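Local coordinates for protein photoreceptor-histidine kinase BphP (Stigmatella aurantiaca DW4/3-1, PDB 6BAF) that probably senses red and far-red light through a bilin chromophore held in its chromophore-binding domain, as the light-sensing part of a phytochrome histidine kinase, at residues N205-I213 / T279-R287; L133-C143 / L293-L301. All coordinates share one frame; numbering follows the deposited sequence.

Both contacts involve helix 284-300, interaction 1 through its first turn and the residues leading into it, interaction 2 near its far end. Interaction 1 (205-213 with 279-287) brings these residues to strand 207-210, outermost in the six-stranded antiparallel sheet of the GAF domain. Interaction 2 (133-143 with 293-301) packs the last turns of the same helix against helix 139-154 and the end of helix 120-135. Their centres are about 22 Å apart, and along the chain interaction 1 is nested inside the loop closed by interaction 2. One helix thus ties an edge strand that also touches the chromophore to the helical layer, where the second subunit also packs.

Interaction 1: residues N205-I213 / T279-R287; sequences NWLRIIPTI and TRYVPYEVR
Leu207 opens the contact, its CD2 methyl lying at the edge of the Arg287 guanidinium near its plane, 4.0 Å from NE. Two residues on, Ile209 suits the buried strand because its branches divide the work. With CG1 anti to the backbone N (chi1 -172°), CD1 extends to Val282 CG2 at 3.5 Å, while CG2 rests against the CD methylene of Arg287. The chain of Arg287 bends beneath them, its NH1 giving a hydrogen bond to Val282 O at 3.3 Å, nearly along the C=O axis but tilted from the guanidinium plane; NH2 forms a salt bridge to Glu109. Were an alanine here, Glu109 would probably be left without its charged mate, and a gap is likely to open beside Ile209. Arg208 and Ile210, directed away from this contact, touch the bilin. Pro211 follows, laying CB over one face of the Tyr281 ring in a CH-pi contact, 3.8 Å from the centroid. Arg280 N gives a hydrogen bond to Pro211 O at 2.9 Å. Thr212 then sets CB beside Thr279 CG2 and brings its CG2 methyl within 3.5 Å of Tyr281 OH; its hydroxyl is hydrogen-bonded to Gln254. Tyr281 centres an inverse gamma turn, and Pro283 is the N-cap residue of the helix. The arrangement is that of a GAF-domain edge strand with its chromophore pocket on one side and a helix entry on the other.

Interaction 2: residues L133-C143 / L293-L301; sequences LRDARDLQELC and LGEVMSSLL
Leu142 and Met297 meet at the closely packed centre, where Leu142 CD1 lies 3.9 Å from Met297 CG and also touches CB of Leu300. Helix 139-143 and helix 293-300 run antiparallel (177°), their axes 11.4 Å apart, a separation suited to long side chains. Met297 bridges it with its chain extended: CG is anti to the backbone N (chi1 174°), and the CE methyl reaches Cys143 SG at 3.7 Å. The small Cys143 also touches Ile161 and Ile173 of the sheet. Leu133, from the preceding helix, directs CD2 onto the flank of helix 293-300, 3.9 Å from Val296 CG1 and 4.1 Å from Leu293 CD2. The other margin is thinner: Leu139 and Leu301, both partly exposed, share a single methyl-to-methyl touch, CD1 to CD2 at 3.7 Å. Beyond them the connection carries charge: Asp138, the N-cap residue of helix 139-154, takes Glu141 N on OD1 at 2.8 Å. Arg134 forms a salt bridge with Glu295 of the second subunit, and Glu295 with Arg134 of that subunit. No hydrogen bond spans the two segments, so their fit rests on apolar and sulfur packing, with polar bonds made within each segment or to other parts of the protein.

Interaction 1: residues N205-I213 / T279-R287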
# COMPACT_ATOMS: atom_id res chain seq x y z
N ASN A 205 15.96 7.96 -10.63
CA ASN A 205 14.55 8.31 -10.76
C ASN A 205 13.89 7.07 -11.37
O ASN A 205 14.10 6.77 -12.56
CB ASN A 205 14.38 9.56 -11.64
CG ASN A 205 12.93 9.93 -11.79
OD1 ASN A 205 12.08 9.13 -11.43
ND2 ASN A 205 12.62 11.11 -12.31
N TRP A 206 13.09 6.35 -10.57
CA TRP A 206 12.71 4.98 -10.92
C TRP A 206 11.43 4.88 -11.74
O TRP A 206 11.03 3.76 -12.10
CB TRP A 206 12.58 4.14 -9.66
CG TRP A 206 13.87 4.00 -8.94
CD1 TRP A 206 15.14 4.17 -9.47
CD2 TRP A 206 14.04 3.67 -7.56
NE1 TRP A 206 16.09 3.94 -8.49
CE2 TRP A 206 15.44 3.64 -7.31
CE3 TRP A 206 13.14 3.39 -6.51
CZ2 TRP A 206 15.95 3.36 -6.04
CZ3 TRP A 206 13.66 3.11 -5.25
CH2 TRP A 206 15.04 3.08 -5.03
N LEU A 207 10.80 5.98 -12.12
CA LEU A 207 9.54 5.94 -12.86
C LEU A 207 9.54 7.02 -13.93
O LEU A 207 9.98 8.14 -13.67
CB LEU A 207 8.34 6.15 -11.90
CG LEU A 207 7.01 6.62 -12.52
CD1 LEU A 207 6.35 5.50 -13.24
CD2 LEU A 207 6.08 7.31 -11.49
N ARG A 208 9.06 6.70 -15.13
CA ARG A 208 8.86 7.72 -16.15
C ARG A 208 7.60 7.36 -16.90
O ARG A 208 7.32 6.17 -17.13
CB ARG A 208 10.05 7.83 -17.11
CG ARG A 208 10.41 6.54 -17.80
CD ARG A 208 11.90 6.27 -17.70
NE ARG A 208 12.40 6.15 -16.32
CZ ARG A 208 12.65 4.98 -15.73
NH1 ARG A 208 13.12 4.94 -14.48
NH2 ARG A 208 12.38 3.84 -16.39
N ILE A 209 6.84 8.37 -17.29
CA ILE A 209 5.62 8.14 -18.05
C ILE A 209 5.51 9.19 -19.16
O ILE A 209 5.73 10.39 -18.93
CB ILE A 209 4.36 8.12 -17.15
CG1 ILE A 209 3.16 7.69 -18.01
CG2 ILE A 209 4.11 9.47 -16.49
CD1 ILE A 209 1.94 7.34 -17.22
N ILE A 210 5.15 8.71 -20.35
CA ILE A 210 4.87 9.54 -21.52
C ILE A 210 3.45 9.20 -21.96
O ILE A 210 3.26 8.25 -22.73
CB ILE A 210 5.88 9.27 -22.64
CG1 ILE A 210 7.30 9.39 -22.08
CG2 ILE A 210 5.64 10.19 -23.87
CD1 ILE A 210 8.35 8.74 -22.97
N PRO A 211 2.42 9.90 -21.48
CA PRO A 211 1.04 9.45 -21.76
C PRO A 211 0.60 9.67 -23.20
O PRO A 211 -0.35 9.02 -23.63
CB PRO A 211 0.18 10.26 -20.79
CG PRO A 211 1.06 11.40 -20.31
CD PRO A 211 2.48 10.96 -20.46
N THR A 212 1.24 10.60 -23.93
CA THR A 212 1.12 10.69 -25.38
C THR A 212 2.44 11.18 -25.95
O THR A 212 3.02 12.15 -25.44
CB THR A 212 -0.02 11.60 -25.82
OG1 THR A 212 -0.01 11.65 -27.24
CG2 THR A 212 0.13 13.03 -25.28
N ILE A 213 2.93 10.51 -27.00
CA ILE A 213 4.15 11.00 -27.61
C ILE A 213 3.94 12.22 -28.49
O ILE A 213 4.93 12.81 -28.93
CB ILE A 213 4.86 9.95 -28.47
CG1 ILE A 213 4.09 9.74 -29.78
CG2 ILE A 213 5.10 8.67 -27.66
CD1 ILE A 213 4.83 8.83 -30.78
N THR A 279 -3.73 7.13 -26.24
CA THR A 279 -3.01 7.66 -25.10
C THR A 279 -3.14 6.76 -23.86
O THR A 279 -3.95 5.84 -23.82
CB THR A 279 -3.52 9.05 -24.74
OG1 THR A 279 -4.87 8.92 -24.29
CG2 THR A 279 -3.43 9.95 -25.94
N ARG A 280 -2.36 7.09 -22.82
CA ARG A 280 -2.37 6.34 -21.55
C ARG A 280 -1.99 7.28 -20.40
O ARG A 280 -0.88 7.25 -19.88
CB ARG A 280 -1.41 5.16 -21.61
CG ARG A 280 -1.96 3.94 -20.92
CD ARG A 280 -3.15 3.50 -21.76
NE ARG A 280 -4.04 2.69 -20.97
CZ ARG A 280 -5.36 2.70 -21.11
NH1 ARG A 280 -5.95 3.48 -22.03
NH2 ARG A 280 -6.09 1.95 -20.31
N TYR A 281 -2.95 8.12 -19.99
CA TYR A 281 -2.79 8.97 -18.81
C TYR A 281 -3.04 8.17 -17.54
O TYR A 281 -4.10 8.25 -16.92
CB TYR A 281 -3.75 10.15 -18.87
CG TYR A 281 -3.45 11.08 -19.99
CD1 TYR A 281 -2.59 12.14 -19.79
CD2 TYR A 281 -4.02 10.91 -21.25
CE1 TYR A 281 -2.28 13.02 -20.81
CE2 TYR A 281 -3.75 11.79 -22.27
CZ TYR A 281 -2.86 12.86 -22.04
OH TYR A 281 -2.51 13.76 -23.03
N VAL A 282 -2.04 7.41 -17.11
CA VAL A 282 -2.19 6.55 -15.93
C VAL A 282 -2.41 7.41 -14.68
O VAL A 282 -1.60 8.31 -14.40
CB VAL A 282 -0.95 5.66 -15.77
CG1 VAL A 282 -1.14 4.67 -14.62
CG2 VAL A 282 -0.64 4.95 -17.07
N PRO A 283 -3.46 7.16 -13.88
CA PRO A 283 -3.67 7.95 -12.64
C PRO A 283 -2.56 7.76 -11.61
O PRO A 283 -1.85 6.75 -11.57
CB PRO A 283 -5.00 7.41 -12.10
CG PRO A 283 -5.62 6.62 -13.22
CD PRO A 283 -4.51 6.15 -14.10
N TYR A 284 -2.47 8.75 -10.73
CA TYR A 284 -1.42 8.79 -9.72
C TYR A 284 -1.36 7.52 -8.88
O TYR A 284 -0.28 6.95 -8.70
CB TYR A 284 -1.63 10.00 -8.80
CG TYR A 284 -0.61 10.04 -7.68
CD1 TYR A 284 0.69 10.48 -7.92
CD2 TYR A 284 -0.93 9.58 -6.40
CE1 TYR A 284 1.65 10.47 -6.91
CE2 TYR A 284 0.03 9.57 -5.38
CZ TYR A 284 1.32 10.03 -5.65
OH TYR A 284 2.27 10.04 -4.64
N GLU A 285 -2.52 7.09 -8.32
CA GLU A 285 -2.57 5.88 -7.49
C GLU A 285 -2.13 4.64 -8.27
O GLU A 285 -1.54 3.72 -7.68
CB GLU A 285 -3.99 5.65 -6.93
CG GLU A 285 -4.41 6.53 -5.74
CD GLU A 285 -5.84 6.19 -5.21
OE1 GLU A 285 -6.70 7.12 -5.11
OE2 GLU A 285 -6.09 4.98 -4.89
N VAL A 286 -2.44 4.55 -9.56
CA VAL A 286 -1.98 3.39 -10.34
C VAL A 286 -0.47 3.47 -10.56
O VAL A 286 0.25 2.49 -10.31
CB VAL A 286 -2.76 3.30 -11.66
CG1 VAL A 286 -2.29 2.12 -12.52
CG2 VAL A 286 -4.23 3.23 -11.38
N ARG A 287 0.04 4.63 -11.00
CA ARG A 287 1.48 4.75 -11.23
C ARG A 287 2.25 4.37 -9.98
O ARG A 287 3.21 3.59 -10.04
CB ARG A 287 1.88 6.17 -11.64
CG ARG A 287 1.38 6.60 -12.96
CD ARG A 287 2.21 7.77 -13.51
NE ARG A 287 2.57 8.83 -12.55
CZ ARG A 287 1.87 9.95 -12.37
NH1 ARG A 287 0.75 10.13 -13.05
NH2 ARG A 287 2.29 10.87 -11.50

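Interaction 2: residues L133-C143 / L293-L301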
# COMPACT_ATOMS: atom_id res chain seq x y z
N LEU A 133 3.11 -11.73 -6.57
CA LEU A 133 4.55 -11.78 -6.72
C LEU A 133 5.15 -12.83 -5.78
O LEU A 133 6.13 -13.49 -6.12
CB LEU A 133 5.19 -10.41 -6.46
CG LEU A 133 5.31 -9.43 -7.66
CD1 LEU A 133 4.00 -9.29 -8.44
CD2 LEU A 133 5.84 -8.04 -7.18
N ARG A 134 4.58 -12.97 -4.59
CA ARG A 134 5.15 -13.94 -3.66
C ARG A 134 4.87 -15.37 -4.10
O ARG A 134 5.68 -16.26 -3.84
CB ARG A 134 4.62 -13.71 -2.25
CG ARG A 134 5.11 -12.42 -1.70
CD ARG A 134 4.62 -12.27 -0.31
NE ARG A 134 5.28 -13.27 0.53
CZ ARG A 134 4.74 -13.74 1.64
NH1 ARG A 134 3.55 -13.29 2.04
NH2 ARG A 134 5.41 -14.62 2.37
N ASP A 135 3.78 -15.59 -4.85
CA ASP A 135 3.50 -16.92 -5.40
C ASP A 135 4.55 -17.40 -6.39
O ASP A 135 4.63 -18.61 -6.63
CB ASP A 135 2.14 -16.94 -6.12
CG ASP A 135 0.95 -16.93 -5.15
OD1 ASP A 135 1.17 -17.19 -3.93
OD2 ASP A 135 -0.20 -16.66 -5.61
N ALA A 136 5.34 -16.50 -6.99
CA ALA A 136 6.34 -16.92 -7.97
C ALA A 136 7.43 -17.75 -7.31
O ALA A 136 7.97 -17.37 -6.26
CB ALA A 136 6.99 -15.72 -8.66
N ARG A 137 7.81 -18.85 -7.97
CA ARG A 137 8.82 -19.76 -7.44
C ARG A 137 10.20 -19.60 -8.06
O ARG A 137 11.14 -20.21 -7.55
CB ARG A 137 8.38 -21.22 -7.64
CG ARG A 137 6.92 -21.55 -7.42
CD ARG A 137 6.60 -22.85 -8.17
NE ARG A 137 5.33 -22.70 -8.87
CZ ARG A 137 5.00 -23.34 -9.99
NH1 ARG A 137 5.87 -24.17 -10.56
NH2 ARG A 137 3.80 -23.13 -10.55
N ASP A 138 10.34 -18.86 -9.17
CA ASP A 138 11.66 -18.55 -9.74
C ASP A 138 11.60 -17.20 -10.46
O ASP A 138 10.52 -16.60 -10.62
CB ASP A 138 12.15 -19.67 -10.70
CG ASP A 138 11.18 -19.93 -11.87
OD1 ASP A 138 10.29 -19.09 -12.15
OD2 ASP A 138 11.31 -20.98 -12.54
N LEU A 139 12.77 -16.74 -10.94
CA LEU A 139 12.88 -15.44 -11.60
C LEU A 139 11.93 -15.31 -12.77
O LEU A 139 11.26 -14.29 -12.93
CB LEU A 139 14.32 -15.19 -12.08
CG LEU A 139 14.53 -13.90 -12.90
CD1 LEU A 139 14.14 -12.64 -12.09
CD2 LEU A 139 15.99 -13.81 -13.36
N GLN A 140 11.80 -16.36 -13.58
CA GLN A 140 10.92 -16.25 -14.73
C GLN A 140 9.46 -16.12 -14.32
O GLN A 140 8.68 -15.43 -15.01
CB GLN A 140 11.11 -17.44 -15.67
CG GLN A 140 10.37 -17.27 -16.98
CD GLN A 140 10.94 -16.09 -17.81
OE1 GLN A 140 12.18 -15.86 -17.87
NE2 GLN A 140 10.03 -15.33 -18.45
N GLU A 141 9.05 -16.77 -13.23
CA GLU A 141 7.66 -16.62 -12.79
C GLU A 141 7.44 -15.24 -12.19
O GLU A 141 6.38 -14.63 -12.41
CB GLU A 141 7.27 -17.72 -11.80
CG GLU A 141 7.30 -19.14 -12.39
CD GLU A 141 6.55 -20.17 -11.55
OE1 GLU A 141 6.32 -19.94 -10.34
OE2 GLU A 141 6.15 -21.21 -12.13
N LEU A 142 8.41 -14.76 -11.39
CA LEU A 142 8.40 -13.38 -10.91
C LEU A 142 8.16 -12.40 -12.06
O LEU A 142 7.22 -11.59 -12.01
CB LEU A 142 9.73 -13.08 -10.23
CG LEU A 142 9.79 -12.23 -8.97
CD1 LEU A 142 11.02 -11.40 -8.97
CD2 LEU A 142 8.54 -11.40 -8.73
N CYS A 143 8.97 -12.50 -13.13
CA CYS A 143 8.83 -11.60 -14.27
C CYS A 143 7.44 -11.69 -14.87
O CYS A 143 6.79 -10.67 -15.13
CB CYS A 143 9.91 -11.89 -15.33
SG CYS A 143 11.60 -11.67 -14.71
N LEU A 293 5.27 -1.98 -6.78
CA LEU A 293 5.53 -3.36 -7.19
C LEU A 293 6.91 -3.52 -7.82
O LEU A 293 7.57 -4.56 -7.62
CB LEU A 293 4.44 -3.83 -8.16
CG LEU A 293 3.11 -3.94 -7.39
CD1 LEU A 293 1.97 -4.28 -8.32
CD2 LEU A 293 3.25 -4.95 -6.20
N GLY A 294 7.38 -2.51 -8.56
CA GLY A 294 8.75 -2.56 -9.04
C GLY A 294 9.78 -2.59 -7.92
O GLY A 294 10.77 -3.33 -7.99
N GLU A 295 9.57 -1.80 -6.87
CA GLU A 295 10.46 -1.91 -5.72
C GLU A 295 10.40 -3.30 -5.09
O GLU A 295 11.43 -3.83 -4.63
CB GLU A 295 10.09 -0.87 -4.67
CG GLU A 295 10.31 0.55 -5.15
CD GLU A 295 10.50 1.54 -3.99
OE1 GLU A 295 11.17 1.17 -2.95
OE2 GLU A 295 10.01 2.69 -4.17
N VAL A 296 9.21 -3.89 -4.98
CA VAL A 296 9.14 -5.22 -4.38
C VAL A 296 9.92 -6.20 -5.23
O VAL A 296 10.83 -6.89 -4.75
CB VAL A 296 7.69 -5.67 -4.17
CG1 VAL A 296 7.68 -7.17 -3.80
CG2 VAL A 296 7.02 -4.81 -3.11
N MET A 297 9.61 -6.24 -6.53
CA MET A 297 10.39 -7.08 -7.45
C MET A 297 11.87 -6.79 -7.34
O MET A 297 12.69 -7.73 -7.29
CB MET A 297 9.94 -6.88 -8.90
CG MET A 297 10.86 -7.64 -9.86
SD MET A 297 10.33 -7.51 -11.58
CE MET A 297 11.39 -8.79 -12.33
N SER A 298 12.26 -5.51 -7.26
CA SER A 298 13.69 -5.24 -7.14
C SER A 298 14.27 -5.87 -5.88
O SER A 298 15.40 -6.39 -5.89
CB SER A 298 13.98 -3.73 -7.15
OG SER A 298 13.58 -3.16 -8.40
N SER A 299 13.50 -5.85 -4.77
CA SER A 299 14.05 -6.36 -3.51
C SER A 299 14.14 -7.88 -3.53
O SER A 299 15.07 -8.44 -2.95
CB SER A 299 13.23 -5.84 -2.32
OG SER A 299 11.91 -6.39 -2.36
N LEU A 300 13.23 -8.54 -4.26
CA LEU A 300 13.24 -9.99 -4.49
C LEU A 300 14.27 -10.47 -5.49
O LEU A 300 14.41 -11.69 -5.65
CB LEU A 300 11.89 -10.46 -5.01
CG LEU A 300 10.72 -10.32 -4.04
CD1 LEU A 300 9.45 -10.86 -4.70
CD2 LEU A 300 11.02 -11.04 -2.74
N LEU A 301 14.95 -9.59 -6.23
CA LEU A 301 16.05 -10.05 -7.08
C LEU A 301 17.24 -10.38 -6.17
O LEU A 301 18.19 -9.60 -6.07
CB LEU A 301 16.43 -8.99 -8.14
CG LEU A 301 15.32 -8.55 -9.11
CD1 LEU A 301 15.69 -7.31 -9.93
CD2 LEU A 301 14.84 -9.69 -10.02